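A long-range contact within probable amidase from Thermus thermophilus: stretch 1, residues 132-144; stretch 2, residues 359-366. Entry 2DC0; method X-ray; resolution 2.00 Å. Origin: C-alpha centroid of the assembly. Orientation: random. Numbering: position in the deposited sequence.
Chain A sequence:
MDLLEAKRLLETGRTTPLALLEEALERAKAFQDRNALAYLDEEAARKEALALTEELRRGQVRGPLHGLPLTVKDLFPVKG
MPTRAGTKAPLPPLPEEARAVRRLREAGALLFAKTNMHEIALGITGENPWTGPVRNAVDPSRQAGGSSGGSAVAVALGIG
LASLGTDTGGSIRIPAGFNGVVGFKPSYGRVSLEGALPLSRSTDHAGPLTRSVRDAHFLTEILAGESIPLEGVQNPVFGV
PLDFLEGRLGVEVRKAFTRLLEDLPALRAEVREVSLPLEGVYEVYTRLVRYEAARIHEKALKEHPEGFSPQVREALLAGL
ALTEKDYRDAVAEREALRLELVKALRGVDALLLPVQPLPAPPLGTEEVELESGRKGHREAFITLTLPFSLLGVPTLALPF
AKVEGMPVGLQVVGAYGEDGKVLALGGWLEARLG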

# COMPACT_ATOMS: atom_id res chain seq x y z
N GLY A 132 -23.05 -2.89 28.87
CA GLY A 132 -23.16 -1.64 29.59
C GLY A 132 -22.00 -0.82 29.06
O GLY A 132 -21.02 -1.39 28.60
N PRO A 133 -22.06 0.51 29.11
CA PRO A 133 -20.95 1.31 28.60
C PRO A 133 -19.66 1.25 29.40
O PRO A 133 -19.68 1.06 30.62
CB PRO A 133 -21.54 2.72 28.57
CG PRO A 133 -22.44 2.71 29.78
CD PRO A 133 -23.13 1.37 29.67
N VAL A 134 -18.54 1.37 28.70
CA VAL A 134 -17.25 1.41 29.36
C VAL A 134 -17.12 2.90 29.60
O VAL A 134 -17.28 3.70 28.67
CB VAL A 134 -16.10 0.93 28.45
CG1 VAL A 134 -14.76 1.12 29.16
CG2 VAL A 134 -16.29 -0.55 28.11
N ARG A 135 -16.84 3.27 30.85
CA ARG A 135 -16.74 4.68 31.22
C ARG A 135 -15.30 5.17 31.29
O ARG A 135 -14.41 4.46 31.76
CB ARG A 135 -17.44 4.90 32.57
CG ARG A 135 -18.92 4.53 32.52
CD ARG A 135 -19.62 4.55 33.89
NE ARG A 135 -21.04 4.27 33.72
CZ ARG A 135 -21.94 5.17 33.31
NH1 ARG A 135 -21.57 6.40 33.04
NH2 ARG A 135 -23.21 4.82 33.12
N ASN A 136 -15.11 6.39 30.82
CA ASN A 136 -13.81 7.03 30.79
C ASN A 136 -13.12 6.98 32.15
O ASN A 136 -13.74 7.21 33.18
CB ASN A 136 -13.97 8.49 30.34
CG ASN A 136 -12.64 9.15 30.07
OD1 ASN A 136 -11.88 9.45 30.99
ND2 ASN A 136 -12.36 9.40 28.80
N ALA A 137 -11.82 6.69 32.13
CA ALA A 137 -11.03 6.58 33.35
C ALA A 137 -11.00 7.87 34.18
O ALA A 137 -11.00 7.82 35.40
CB ALA A 137 -9.60 6.17 32.99
N VAL A 138 -10.98 9.02 33.51
CA VAL A 138 -10.93 10.30 34.20
C VAL A 138 -12.29 10.83 34.66
O VAL A 138 -12.41 11.41 35.74
CB VAL A 138 -10.24 11.37 33.32
CG1 VAL A 138 -10.23 12.72 34.03
CG2 VAL A 138 -8.82 10.93 33.01
N ASP A 139 -13.31 10.63 33.83
CA ASP A 139 -14.65 11.10 34.15
C ASP A 139 -15.64 10.05 33.66
O ASP A 139 -15.84 9.89 32.45
CB ASP A 139 -14.88 12.44 33.43
CG ASP A 139 -16.24 13.05 33.72
OD1 ASP A 139 -17.12 12.33 34.23
OD2 ASP A 139 -16.42 14.25 33.42
N PRO A 140 -16.28 9.32 34.59
CA PRO A 140 -17.25 8.27 34.26
C PRO A 140 -18.49 8.73 33.50
O PRO A 140 -19.27 7.91 33.04
CB PRO A 140 -17.58 7.67 35.63
CG PRO A 140 -17.47 8.86 36.54
CD PRO A 140 -16.20 9.51 36.05
N SER A 141 -18.67 10.05 33.36
CA SER A 141 -19.81 10.58 32.63
C SER A 141 -19.44 10.75 31.16
O SER A 141 -20.31 11.03 30.33
CB SER A 141 -20.26 11.93 33.21
OG SER A 141 -19.27 12.94 33.01
N ARG A 142 -18.16 10.59 30.86
CA ARG A 142 -17.66 10.74 29.49
C ARG A 142 -17.36 9.39 28.85
O ARG A 142 -17.12 8.39 29.55
CB ARG A 142 -16.37 11.58 29.47
CG ARG A 142 -16.47 12.99 30.08
CD ARG A 142 -17.44 13.89 29.32
NE ARG A 142 -17.43 15.28 29.79
CZ ARG A 142 -16.62 16.23 29.33
NH1 ARG A 142 -15.75 15.97 28.37
NH2 ARG A 142 -16.71 17.47 29.80
N GLN A 143 -17.36 9.35 27.53
CA GLN A 143 -17.08 8.13 26.78
C GLN A 143 -15.65 7.65 26.97
O GLN A 143 -14.71 8.45 26.98
CB GLN A 143 -17.32 8.34 25.28
CG GLN A 143 -18.73 8.81 24.89
CD GLN A 143 -18.89 9.00 23.38
OE1 GLN A 143 -17.98 9.48 22.71
NE2 GLN A 143 -20.06 8.66 22.85
N ALA A 144 -15.49 6.34 27.15
CA ALA A 144 -14.16 5.75 27.27
C ALA A 144 -13.72 5.67 25.82
O ALA A 144 -12.53 5.52 25.51
CB ALA A 144 -14.26 4.34 27.85
N PRO A 359 -12.01 16.67 23.49
CA PRO A 359 -11.80 15.72 24.59
C PRO A 359 -12.98 14.76 24.55
O PRO A 359 -13.98 15.04 23.89
CB PRO A 359 -11.80 16.62 25.83
CG PRO A 359 -12.72 17.74 25.42
CD PRO A 359 -12.27 18.03 24.01
N ALA A 360 -12.86 13.63 25.23
CA ALA A 360 -13.94 12.64 25.27
C ALA A 360 -15.25 13.33 25.66
O ALA A 360 -15.33 14.00 26.68
CB ALA A 360 -13.60 11.55 26.28
N PRO A 361 -16.29 13.16 24.83
CA PRO A 361 -17.59 13.78 25.11
C PRO A 361 -18.51 12.95 26.02
O PRO A 361 -18.25 11.77 26.27
CB PRO A 361 -18.18 13.96 23.72
CG PRO A 361 -17.73 12.72 23.03
CD PRO A 361 -16.28 12.54 23.50
N PRO A 362 -19.58 13.57 26.54
CA PRO A 362 -20.52 12.86 27.40
C PRO A 362 -21.12 11.64 26.70
O PRO A 362 -21.26 11.62 25.47
CB PRO A 362 -21.59 13.91 27.69
CG PRO A 362 -20.81 15.18 27.71
CD PRO A 362 -19.87 15.01 26.52
N LEU A 363 -21.46 10.61 27.47
CA LEU A 363 -22.06 9.42 26.89
C LEU A 363 -23.33 9.89 26.17
O LEU A 363 -23.99 10.81 26.64
CB LEU A 363 -22.43 8.42 28.00
CG LEU A 363 -21.23 7.81 28.74
CD1 LEU A 363 -21.69 7.11 30.01
CD2 LEU A 363 -20.53 6.84 27.81
N GLY A 364 -23.63 9.29 25.03
CA GLY A 364 -24.83 9.65 24.28
C GLY A 364 -24.71 10.82 23.33
O GLY A 364 -25.68 11.18 22.67
N THR A 365 -23.53 11.42 23.23
CA THR A 365 -23.32 12.57 22.35
C THR A 365 -23.25 12.12 20.89
O THR A 365 -22.28 11.47 20.48
CB THR A 365 -22.04 13.32 22.71
OG1 THR A 365 -22.07 13.67 24.10
CG2 THR A 365 -21.92 14.60 21.90
N GLU A 366 -24.26 12.47 20.11
CA GLU A 366 -24.31 12.07 18.71
C GLU A 366 -23.76 13.11 17.75
O GLU A 366 -23.37 12.78 16.63
CB GLU A 366 -25.74 11.70 18.34
CG GLU A 366 -26.29 10.60 19.23
CD GLU A 366 -27.68 10.18 18.81
OE1 GLU A 366 -28.54 11.06 18.68
OE2 GLU A 366 -27.89 8.96 18.63
O HOH W 1 -21.72 8.86 20.37

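Two loop segments, at least 217 residues apart in sequence wherever they touch, are joined by a single beta bridge reinforced by one arginine-to-carbonyl hydrogen bond and by the packing of Leu363, burying 553 Å² in all. The bridge centres on Arg142 and Pro362, whose CA atoms lie 4.1 Å apart. Two backbone hydrogen bonds flank it: Leu363 N to Ser141 O (3.1 Å, 160° at the hydrogen) and Gln143 N to Pro361 O (2.9 Å, 168°). The register takes its amide donors from Gln143 and Leu363 and asks for none from Pro361 or Pro362, so two residues without an amide hydrogen fit here at no cost; Pro361 contributes its carbonyl. The CA atoms of the bridged pair also approach the same acceptors: Pro362 CA is 3.5 Å from Ser141 O, and Arg142 CA is 3.4 Å from Pro361 O.

Arg142, with chi1 and chi2 both m, brings NH1 to 2.6 Å from Ala360 O, with 150° at the hydrogen; the oxygen lies at the edge of the guanidinium, near its plane, and Pro362 CD lies over one face of the group. The short side chain of Ala360 points toward stretch 1, its CB 3.4 Å from Gln143 O, a carbonyl that also accepts a hydrogen bond from Asn136 ND2 (3.1 Å).

Leu363 loses 117 Å² to stretch 1, more than any other residue here. Its CD2 reaches Gln143 CA (3.8 Å) and Pro133 CB (4.3 Å), while CD1 lies 3.1 Å from Arg135 NH1, which is held by a hydrogen bond to Pro140 O (2.8 Å).

Turns shape both partners. A type I turn from Asp139 ends at Arg142, and a type II turn to Thr365 begins at Pro362, so each turn shares one residue with the bridge; in the second, Gly364 sits at phi 86°, where a CB would jam against the preceding carbonyl. Beyond the bridge, one water accepts from Gln143 NE2 (3.0 Å) and donates to Thr365 O (2.7 Å), linking the stretches again.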